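Local coordinates for NAD-dependent L-serine dehydrogenase (Pseudomonas aeruginosa, PDB 3OBB), which oxidises L-serine and methyl-L-serine with NAD(+) as electron acceptor, acting as a homotetramer, and is possibly involved in serine catabolism, at residues 179-184 with 268-273; 185-190 with 216-221; 189-194 with 206-211; 223-228 with 289-294. All coordinates share one frame; numbering follows the deposited sequence.

Contact 1 of 4, residues 179-184 with 268-273; sequences LLAVLM and SLALSL
No flat side chain enters the meeting of Ala181 and Val182 with Ala270, so there is neither ring face nor edge to fill and the interface is made of methyl groups. The two methyls of the alanines point at each other, with Ala181 CB 4.1 Å from Ala270 CB. Val182 joins from beside this pair with a single branch: its CG2 lies 4.4 Å from Ala270 CB, whereas CG1, set anti to the backbone N (chi1 165°), is directed elsewhere. With such short side chains between them the backbones come close, Val182 CA standing 5.9 Å from Ala270 CA. No hydrogen bond crosses the contact; each helix is held by its own backbone bonds, and all three touching residues are buried.

Residues 179-184 belong to the long helix 168-196, which also carries the catalytic Lys173, about 11 Å from the side chain of Ala181. Helix 243-260 closes one flank, its Leu250 touching both Ala181 and Leu271, and Met266 of helix 265-279 packs on Val182. The contact thus joins two helices of the helical C-terminal part, and the same turn of helix 265-279 also meets other subunits, Leu269 packing on Leu269 of the fourth subunit.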
# COMPACT_ATOMS: atom_id res chain seq x y z
N LEU A 179 -1.89 0.60 15.08
CA LEU A 179 -3.30 0.76 14.78
C LEU A 179 -3.71 2.27 14.81
O LEU A 179 -4.45 2.73 13.94
CB LEU A 179 -4.17 -0.10 15.70
CG LEU A 179 -5.69 0.02 15.47
CD1 LEU A 179 -6.11 -0.24 13.99
CD2 LEU A 179 -6.42 -0.96 16.35
N LEU A 180 -3.21 3.01 15.79
CA LEU A 180 -3.44 4.47 15.83
C LEU A 180 -2.99 5.18 14.55
O LEU A 180 -3.69 6.08 14.06
CB LEU A 180 -2.70 5.11 17.01
CG LEU A 180 -2.64 6.65 17.09
CD1 LEU A 180 -4.00 7.31 16.99
CD2 LEU A 180 -1.81 7.18 18.35
N ALA A 181 -1.84 4.78 14.02
CA ALA A 181 -1.30 5.43 12.86
C ALA A 181 -2.22 5.16 11.69
O ALA A 181 -2.53 6.05 10.92
CB ALA A 181 0.13 4.91 12.56
N VAL A 182 -2.65 3.92 11.56
CA VAL A 182 -3.59 3.52 10.51
C VAL A 182 -4.89 4.29 10.64
O VAL A 182 -5.39 4.81 9.64
CB VAL A 182 -3.84 2.02 10.62
CG1 VAL A 182 -5.07 1.58 9.81
CG2 VAL A 182 -2.54 1.26 10.27
N LEU A 183 -5.46 4.38 11.86
CA LEU A 183 -6.73 5.09 11.94
C LEU A 183 -6.60 6.59 11.72
O LEU A 183 -7.54 7.23 11.22
CB LEU A 183 -7.54 4.76 13.22
CG LEU A 183 -6.95 5.05 14.54
CD1 LEU A 183 -7.26 6.53 14.88
CD2 LEU A 183 -7.54 4.06 15.59
N MSE A 184 -5.44 7.13 12.07
CA MSE A 184 -5.16 8.55 11.86
C MSE A 184 -5.01 8.89 10.36
O MSE A 184 -5.55 9.89 9.85
CB MSE A 184 -3.94 9.02 12.67
CG MSE A 184 -3.59 10.49 12.41
SE MSE A 184 -4.99 11.73 13.05
CE MSE A 184 -4.70 11.69 14.95
N SER A 268 2.65 -1.00 7.69
CA SER A 268 3.76 -0.74 6.74
C SER A 268 3.53 0.45 5.80
O SER A 268 4.43 1.26 5.60
CB SER A 268 4.04 -1.98 5.86
OG SER A 268 4.26 -3.10 6.69
N LEU A 269 2.35 0.52 5.19
CA LEU A 269 2.01 1.68 4.38
C LEU A 269 1.99 2.93 5.26
O LEU A 269 2.53 3.96 4.87
CB LEU A 269 0.66 1.53 3.68
CG LEU A 269 0.41 2.14 2.30
CD1 LEU A 269 -1.08 2.44 2.14
CD2 LEU A 269 1.28 3.34 1.85
N ALA A 270 1.42 2.85 6.46
CA ALA A 270 1.41 4.03 7.35
C ALA A 270 2.84 4.51 7.55
O ALA A 270 3.12 5.70 7.46
CB ALA A 270 0.73 3.71 8.70
N LEU A 271 3.75 3.57 7.78
CA LEU A 271 5.15 3.89 7.98
C LEU A 271 5.79 4.57 6.76
O LEU A 271 6.48 5.57 6.90
CB LEU A 271 5.95 2.66 8.42
CG LEU A 271 7.47 2.80 8.63
CD1 LEU A 271 7.87 3.88 9.65
CD2 LEU A 271 8.08 1.45 9.02
N SER A 272 5.51 4.06 5.57
CA SER A 272 5.98 4.71 4.35
C SER A 272 5.53 6.17 4.23
O SER A 272 6.30 7.00 3.81
CB SER A 272 5.53 3.91 3.13
OG SER A 272 6.16 2.61 3.19
N LEU A 273 4.30 6.45 4.62
CA LEU A 273 3.70 7.79 4.57
C LEU A 273 4.31 8.71 5.64
O LEU A 273 4.61 9.90 5.36
CB LEU A 273 2.17 7.70 4.68
CG LEU A 273 1.49 6.96 3.50
CD1 LEU A 273 -0.01 6.87 3.73
CD2 LEU A 273 1.75 7.61 2.05

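Contact 2 of 4, residues 185-190 with 216-221; sequences IGTAEA and WALEVY
Thr187 faces Ala217 and Leu218 with both branches of its side chain, each used for a different task. From CB, which points at helix 216-220, the chain divides. At chi1 -56° the methyl CG2 stands anti to the backbone N and reaches forward to Leu218, touching CD2 at 3.6 Å and CG at 3.7 Å. Leu218 itself leaves its helix at an angle to the contact, and the CD2 branch brings its end back to the threonine methyl. The hydroxyl OG1 lies on the backbone N side of Thr187 and passes the methyl of Ala217, with OG1 to Ala217 CB at 4.0 Å, a van der Waals contact and no bond.

The polar needs of OG1 are met elsewhere: it is hydrogen-bonded to Leu183 O one turn earlier in its own helix, and to Asn215 ND2. Asn215 OD1 in turn bonds Leu218 N, so one amide ties Thr187 to the start of helix 216-220. The closest CA atoms of the two segments, those of Thr187 and Ala217, are 7.1 Å apart. With its hydroxyl bonded elsewhere, the threonine can place OG1 beside a methyl without leaving it unpartnered, and the direct contact is one of dispersion, the polar linkage running indirectly through Asn215.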
# COMPACT_ATOMS: atom_id res chain seq x y z
N ILE A 185 -4.30 8.06 9.62
CA ILE A 185 -4.20 8.33 8.18
C ILE A 185 -5.53 8.07 7.50
O ILE A 185 -5.97 8.87 6.66
CB ILE A 185 -3.06 7.51 7.53
CG1 ILE A 185 -1.76 7.82 8.28
CG2 ILE A 185 -2.92 7.88 6.03
CD1 ILE A 185 -0.53 7.11 7.69
N GLY A 186 -6.18 6.96 7.88
CA GLY A 186 -7.52 6.67 7.43
C GLY A 186 -8.41 7.89 7.63
O GLY A 186 -9.09 8.32 6.70
N THR A 187 -8.40 8.47 8.82
CA THR A 187 -9.24 9.61 9.14
C THR A 187 -8.91 10.88 8.30
O THR A 187 -9.79 11.53 7.71
CB THR A 187 -9.27 9.90 10.68
OG1 THR A 187 -9.70 8.71 11.40
CG2 THR A 187 -10.25 11.06 10.99
N ALA A 188 -7.63 11.19 8.18
CA ALA A 188 -7.17 12.34 7.42
C ALA A 188 -7.56 12.22 5.95
O ALA A 188 -7.94 13.21 5.30
CB ALA A 188 -5.66 12.46 7.56
N GLU A 189 -7.45 11.01 5.40
CA GLU A 189 -7.75 10.80 4.00
C GLU A 189 -9.26 10.85 3.75
O GLU A 189 -9.71 11.32 2.69
CB GLU A 189 -7.14 9.47 3.51
CG GLU A 189 -8.06 8.29 3.52
CD GLU A 189 -7.38 6.99 2.99
OE1 GLU A 189 -6.16 7.00 2.71
OE2 GLU A 189 -8.10 5.97 2.84
N ALA A 190 -10.03 10.36 4.73
CA ALA A 190 -11.50 10.39 4.63
C ALA A 190 -12.00 11.83 4.72
O ALA A 190 -12.82 12.24 3.91
CB ALA A 190 -12.13 9.53 5.72
N TRP A 216 -10.80 6.61 17.68
CA TRP A 216 -10.16 7.49 18.63
C TRP A 216 -9.78 8.87 18.04
O TRP A 216 -10.01 9.89 18.68
CB TRP A 216 -8.92 6.80 19.16
CG TRP A 216 -8.26 7.53 20.32
CD1 TRP A 216 -8.58 7.41 21.64
CD2 TRP A 216 -7.12 8.45 20.24
NE1 TRP A 216 -7.70 8.18 22.39
CE2 TRP A 216 -6.81 8.82 21.56
CE3 TRP A 216 -6.35 8.98 19.18
CZ2 TRP A 216 -5.74 9.70 21.87
CZ3 TRP A 216 -5.30 9.85 19.47
CH2 TRP A 216 -5.00 10.19 20.81
N ALA A 217 -9.23 8.90 16.82
CA ALA A 217 -8.83 10.17 16.23
C ALA A 217 -10.05 11.09 16.12
O ALA A 217 -9.93 12.28 16.36
CB ALA A 217 -8.21 10.00 14.88
N LEU A 218 -11.19 10.52 15.71
CA LEU A 218 -12.39 11.30 15.51
C LEU A 218 -13.00 11.74 16.85
O LEU A 218 -13.68 12.77 16.92
CB LEU A 218 -13.42 10.50 14.70
CG LEU A 218 -13.22 10.42 13.17
CD1 LEU A 218 -14.13 9.33 12.58
CD2 LEU A 218 -13.45 11.76 12.42
N GLU A 219 -12.75 10.97 17.91
CA GLU A 219 -13.33 11.32 19.22
C GLU A 219 -12.59 12.48 19.86
O GLU A 219 -13.17 13.30 20.53
CB GLU A 219 -13.30 10.12 20.17
CG GLU A 219 -14.22 8.98 19.77
CD GLU A 219 -15.68 9.30 20.08
OE1 GLU A 219 -16.57 8.89 19.32
OE2 GLU A 219 -15.95 9.94 21.10
N VAL A 220 -11.27 12.55 19.64
CA VAL A 220 -10.42 13.27 20.57
C VAL A 220 -9.26 13.96 19.87
O VAL A 220 -8.53 14.73 20.48
CB VAL A 220 -10.04 12.23 21.71
CG1 VAL A 220 -8.54 12.03 21.96
CG2 VAL A 220 -10.93 12.41 23.01
N TYR A 221 -9.09 13.73 18.57
CA TYR A 221 -7.84 14.17 17.94
C TYR A 221 -7.99 14.35 16.42
O TYR A 221 -7.24 13.75 15.63
CB TYR A 221 -6.80 13.09 18.20
CG TYR A 221 -5.41 13.55 18.50
CD1 TYR A 221 -4.90 13.42 19.80
CD2 TYR A 221 -4.57 14.05 17.50
CE1 TYR A 221 -3.63 13.79 20.11
CE2 TYR A 221 -3.27 14.45 17.80
CZ TYR A 221 -2.79 14.29 19.10
OH TYR A 221 -1.50 14.64 19.44

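Contact 3 of 4, residues 189-194 with 206-211; sequences EAMALG and EIMRRS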
# COMPACT_ATOMS: atom_id res chain seq x y z
N GLU A 189 -7.45 11.01 5.40
CA GLU A 189 -7.75 10.80 4.00
C GLU A 189 -9.26 10.85 3.75
O GLU A 189 -9.71 11.32 2.69
CB GLU A 189 -7.14 9.47 3.51
CG GLU A 189 -8.06 8.29 3.52
CD GLU A 189 -7.38 6.99 2.99
OE1 GLU A 189 -6.16 7.00 2.71
OE2 GLU A 189 -8.10 5.97 2.84
N ALA A 190 -10.03 10.36 4.73
CA ALA A 190 -11.50 10.39 4.63
C ALA A 190 -12.00 11.83 4.72
O ALA A 190 -12.82 12.24 3.91
CB ALA A 190 -12.13 9.53 5.72
N MSE A 191 -11.46 12.61 5.66
CA MSE A 191 -11.83 14.03 5.82
C MSE A 191 -11.56 14.82 4.54
O MSE A 191 -12.40 15.61 4.08
CB MSE A 191 -11.04 14.68 6.98
CG MSE A 191 -11.40 14.17 8.41
SE MSE A 191 -13.24 14.61 8.91
CE MSE A 191 -13.15 16.57 8.76
N ALA A 192 -10.41 14.57 3.94
CA ALA A 192 -9.98 15.29 2.74
C ALA A 192 -10.84 14.90 1.54
O ALA A 192 -11.27 15.74 0.76
CB ALA A 192 -8.49 15.01 2.46
N LEU A 193 -11.15 13.61 1.44
CA LEU A 193 -12.04 13.13 0.38
C LEU A 193 -13.45 13.81 0.47
O LEU A 193 -13.98 14.34 -0.53
CB LEU A 193 -12.13 11.60 0.42
CG LEU A 193 -13.03 10.89 -0.60
CD1 LEU A 193 -12.67 11.30 -2.07
CD2 LEU A 193 -13.00 9.35 -0.39
N GLY A 194 -14.04 13.78 1.67
CA GLY A 194 -15.35 14.41 1.88
C GLY A 194 -15.35 15.90 1.54
O GLY A 194 -16.20 16.37 0.75
N GLU A 206 -18.54 14.75 12.40
CA GLU A 206 -19.55 14.30 13.37
C GLU A 206 -20.21 13.00 12.88
O GLU A 206 -20.41 12.06 13.66
CB GLU A 206 -20.60 15.40 13.68
CG GLU A 206 -21.69 14.90 14.67
CD GLU A 206 -23.00 15.72 14.74
OE1 GLU A 206 -23.17 16.70 13.96
OE2 GLU A 206 -23.88 15.35 15.58
N ILE A 207 -20.53 12.94 11.58
CA ILE A 207 -21.21 11.76 11.01
C ILE A 207 -20.37 10.50 11.20
O ILE A 207 -20.85 9.49 11.71
CB ILE A 207 -21.58 11.99 9.52
CG1 ILE A 207 -22.78 12.93 9.41
CG2 ILE A 207 -21.93 10.70 8.81
CD1 ILE A 207 -22.89 13.63 8.06
N MSE A 208 -19.09 10.59 10.84
CA MSE A 208 -18.21 9.43 10.89
C MSE A 208 -17.91 9.05 12.31
O MSE A 208 -17.88 7.85 12.63
CB MSE A 208 -16.92 9.66 10.09
CG MSE A 208 -17.16 9.83 8.62
SE MSE A 208 -15.56 9.69 7.56
CE MSE A 208 -14.51 11.13 8.41
N ARG A 209 -17.72 10.05 13.19
CA ARG A 209 -17.40 9.81 14.60
C ARG A 209 -18.50 9.00 15.25
O ARG A 209 -18.25 8.12 16.10
CB ARG A 209 -17.18 11.12 15.40
CG ARG A 209 -17.15 10.89 16.92
CD ARG A 209 -16.94 12.16 17.77
NE ARG A 209 -17.97 13.15 17.50
CZ ARG A 209 -19.15 13.19 18.10
NH1 ARG A 209 -19.42 12.31 19.07
NH2 ARG A 209 -20.06 14.14 17.75
N ARG A 210 -19.73 9.28 14.83
CA ARG A 210 -20.91 8.68 15.45
C ARG A 210 -21.39 7.41 14.71
O ARG A 210 -22.40 6.81 15.09
CB ARG A 210 -22.05 9.69 15.48
CG ARG A 210 -21.90 10.84 16.45
CD ARG A 210 -23.25 10.92 17.18
NE ARG A 210 -23.91 12.15 16.89
CZ ARG A 210 -25.14 12.48 17.28
NH1 ARG A 210 -25.91 11.63 17.96
NH2 ARG A 210 -25.60 13.68 16.96
N SER A 211 -20.65 7.01 13.68
CA SER A 211 -21.02 5.88 12.85
C SER A 211 -19.92 4.81 12.79
O SER A 211 -19.00 4.80 13.62
CB SER A 211 -21.45 6.35 11.45
OG SER A 211 -22.43 7.37 11.58
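Ala190 and Met208 have the closest CA atoms of the two segments, yet these are still 9.2 Å apart, a gap that long side chains must bridge. Residues 189-194 are regular helix throughout. In 206-211 the helix runs to Arg209 and then breaks: Ser211 N bonds Met208 O, three residues back, and the Ser211 hydroxyl returns to Ile207 O at 2.6 Å from OG, tilted 28° from the carbonyl plane.

Met208, a selenomethionine in this crystal, does the bridging. Its chain runs out nearly straight at chi2 (-166°) and folds only at chi3, so that both SE and the terminal methyl reach the other helix. SE rests 3.9 Å from Ala190 CB, and CE lies at the same distance from that methyl. CE also touches SE of Met191, likewise a selenomethionine, at 3.7 Å, the two side chains passing at a slant. Met191, bent at both chi2 and chi3, presents SE to the Met208 methyl. On the far side of the second helix, Arg210 NH2 forms a salt bridge with Glu206 OE2 at 2.8 Å, the acceptor lying in the guanidinium plane and the N-H pointing almost straight at it (175°). The bond from NE to the same oxygen is weak.

The contact joins helix 168-196 to the next helix, 201-209, after the short connection between them. Leu218 of helix 216-220 packs on Met208, while Trp224 and Val227 of the following loop cover Met191. Glu189 is bonded to Met266 N and Gly267 N of the second subunit, placing this end of the long helix at a subunit interface.

Contact 4 of 4, residues 223-228 with 289-294; sequences PWPGVM and VVQKLF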
# COMPACT_ATOMS: atom_id res chain seq x y z
N PRO A 223 -7.72 15.31 12.69
CA PRO A 223 -6.61 15.92 11.94
C PRO A 223 -6.90 17.13 11.06
O PRO A 223 -5.96 17.73 10.52
CB PRO A 223 -6.12 14.75 11.07
CG PRO A 223 -7.35 13.97 10.82
CD PRO A 223 -8.08 13.99 12.12
N TRP A 224 -8.17 17.52 10.92
CA TRP A 224 -8.59 18.65 10.05
C TRP A 224 -8.64 19.97 10.81
O TRP A 224 -9.37 20.07 11.80
CB TRP A 224 -9.96 18.39 9.41
CG TRP A 224 -10.20 19.32 8.23
CD1 TRP A 224 -10.75 20.56 8.26
CD2 TRP A 224 -9.85 19.07 6.87
NE1 TRP A 224 -10.80 21.09 6.99
CE2 TRP A 224 -10.22 20.21 6.12
CE3 TRP A 224 -9.22 18.01 6.20
CZ2 TRP A 224 -10.01 20.31 4.74
CZ3 TRP A 224 -9.01 18.12 4.83
CH2 TRP A 224 -9.39 19.26 4.12
N PRO A 225 -7.84 20.97 10.38
CA PRO A 225 -7.72 22.23 11.14
C PRO A 225 -9.07 22.83 11.37
O PRO A 225 -9.89 22.84 10.44
CB PRO A 225 -6.90 23.16 10.20
CG PRO A 225 -5.94 22.14 9.49
CD PRO A 225 -6.95 20.97 9.19
N GLY A 226 -9.31 23.30 12.60
CA GLY A 226 -10.61 23.96 12.90
C GLY A 226 -11.72 23.02 13.36
O GLY A 226 -12.70 23.47 13.94
N VAL A 227 -11.57 21.71 13.14
CA VAL A 227 -12.62 20.80 13.60
C VAL A 227 -12.68 20.73 15.13
O VAL A 227 -13.73 21.02 15.72
CB VAL A 227 -12.59 19.42 12.91
CG1 VAL A 227 -13.62 18.47 13.56
CG2 VAL A 227 -12.95 19.60 11.44
N MSE A 228 -11.56 20.41 15.77
CA MSE A 228 -11.48 20.53 17.23
C MSE A 228 -10.50 21.62 17.55
O MSE A 228 -9.32 21.53 17.20
CB MSE A 228 -10.98 19.25 17.88
CG MSE A 228 -11.96 18.14 17.84
SE MSE A 228 -11.12 16.52 18.56
CE MSE A 228 -12.66 15.48 18.19
N VAL A 289 -0.28 15.83 11.44
CA VAL A 289 0.25 16.59 10.29
C VAL A 289 0.20 15.76 8.99
O VAL A 289 0.24 16.31 7.86
CB VAL A 289 1.68 17.12 10.56
CG1 VAL A 289 2.75 15.99 10.37
CG2 VAL A 289 1.99 18.33 9.68
N VAL A 290 -0.01 14.46 9.15
CA VAL A 290 -0.24 13.58 8.01
C VAL A 290 -1.38 14.14 7.15
O VAL A 290 -1.41 13.89 5.95
CB VAL A 290 -0.45 12.10 8.48
CG1 VAL A 290 -1.84 11.89 9.09
CG2 VAL A 290 -0.16 11.09 7.38
N GLN A 291 -2.30 14.90 7.76
CA GLN A 291 -3.38 15.61 7.04
C GLN A 291 -2.87 16.38 5.81
O GLN A 291 -3.55 16.43 4.80
CB GLN A 291 -4.16 16.58 7.98
CG GLN A 291 -5.49 17.14 7.38
CD GLN A 291 -6.52 16.04 7.10
OE1 GLN A 291 -7.30 15.68 7.96
NE2 GLN A 291 -6.51 15.52 5.88
N LYS A 292 -1.68 16.95 5.90
CA LYS A 292 -1.10 17.78 4.86
C LYS A 292 -0.82 17.01 3.55
O LYS A 292 -0.84 17.59 2.43
CB LYS A 292 0.20 18.40 5.36
CG LYS A 292 0.01 19.48 6.44
CD LYS A 292 1.25 20.38 6.49
CE LYS A 292 1.18 21.41 7.62
NZ LYS A 292 0.32 22.52 7.10
N LEU A 293 -0.52 15.73 3.68
CA LEU A 293 -0.43 14.87 2.48
C LEU A 293 -1.69 14.96 1.60
O LEU A 293 -1.59 14.97 0.36
CB LEU A 293 -0.17 13.41 2.88
CG LEU A 293 1.21 13.09 3.48
CD1 LEU A 293 1.34 11.58 3.66
CD2 LEU A 293 2.32 13.62 2.57
N PHE A 294 -2.86 15.09 2.23
CA PHE A 294 -4.15 15.02 1.52
C PHE A 294 -4.84 16.34 1.27
O PHE A 294 -5.70 16.41 0.38
CB PHE A 294 -5.10 14.10 2.28
CG PHE A 294 -4.48 12.80 2.68
CD1 PHE A 294 -4.12 12.58 4.00
CD2 PHE A 294 -4.21 11.83 1.72
CE1 PHE A 294 -3.54 11.39 4.38
CE2 PHE A 294 -3.61 10.63 2.09
CZ PHE A 294 -3.26 10.42 3.42
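The amide of Gln291, against which Pro223 and Trp224 pack, is anchored through a hydrogen bond from Gln291 NE2 to Ala188 O of helix 168-196. That bond, consistent with the amide's orientation, places NE2 toward the helix, and Pro223 and Trp224 bound the amide on the loop side. The aliphatic part of Gln291 lies by the proline carbonyl, with Gln291 CG 3.2 Å from Pro223 O; the carbonyl oxygen takes its hydrogen bond from Tyr237 OH instead. Gln291 CG is anti to the backbone N (chi1 -168°), which carries the chain out to the loop, and the bend at chi2 (63°) then turns the amide. OE1 ends up 3.3 Å from Pro223 CG, against the pyrrolidine ring.

Trp224 approaches with its benzo ring: CE3 is 3.5 Å from Gln291 CD and CZ3 3.8 Å from NE2, with ring and amide planes 69° apart. Over one face of the indole, toward its rim, lies CD of the next residue, Pro225. No hydrogen bond crosses between the two segments.

Residues 223-228 form an irregular loop, and 289-294 include a short, weakly bonded helix near the C-terminus. Both lean on helix 168-196, where Trp224 reaches Met191, and Phe294 packs on Ile185 and Ala192. Helix 201-209 adds Ala201 beside Trp224, and helix 265-279 supports the other segment through Leu277 against Val290.

Contacts 1, 2 and 3 follow one another along helix 168-196, which meets helix 265-279, then 216-220, then 201-209; contact 4 also lies against this helix, through the Gln291 to Ala188 bond. The touching residues are buried in the first three, while contact 4 is only partly buried. The centres of contacts 1 to 4 lie about 16, 19, 27 and 22 Å from the chain centre. The chemistry differs from one to the next: small methyls at close backbone spacing in contact 1, a threonine whose hydroxyl is bonded away from the contact in contact 2, long selenomethionines across a wider gap in contact 3, and a buried amide beside proline and indole in contact 4. Met184 packs on Pro223, joining contacts 1 and 4.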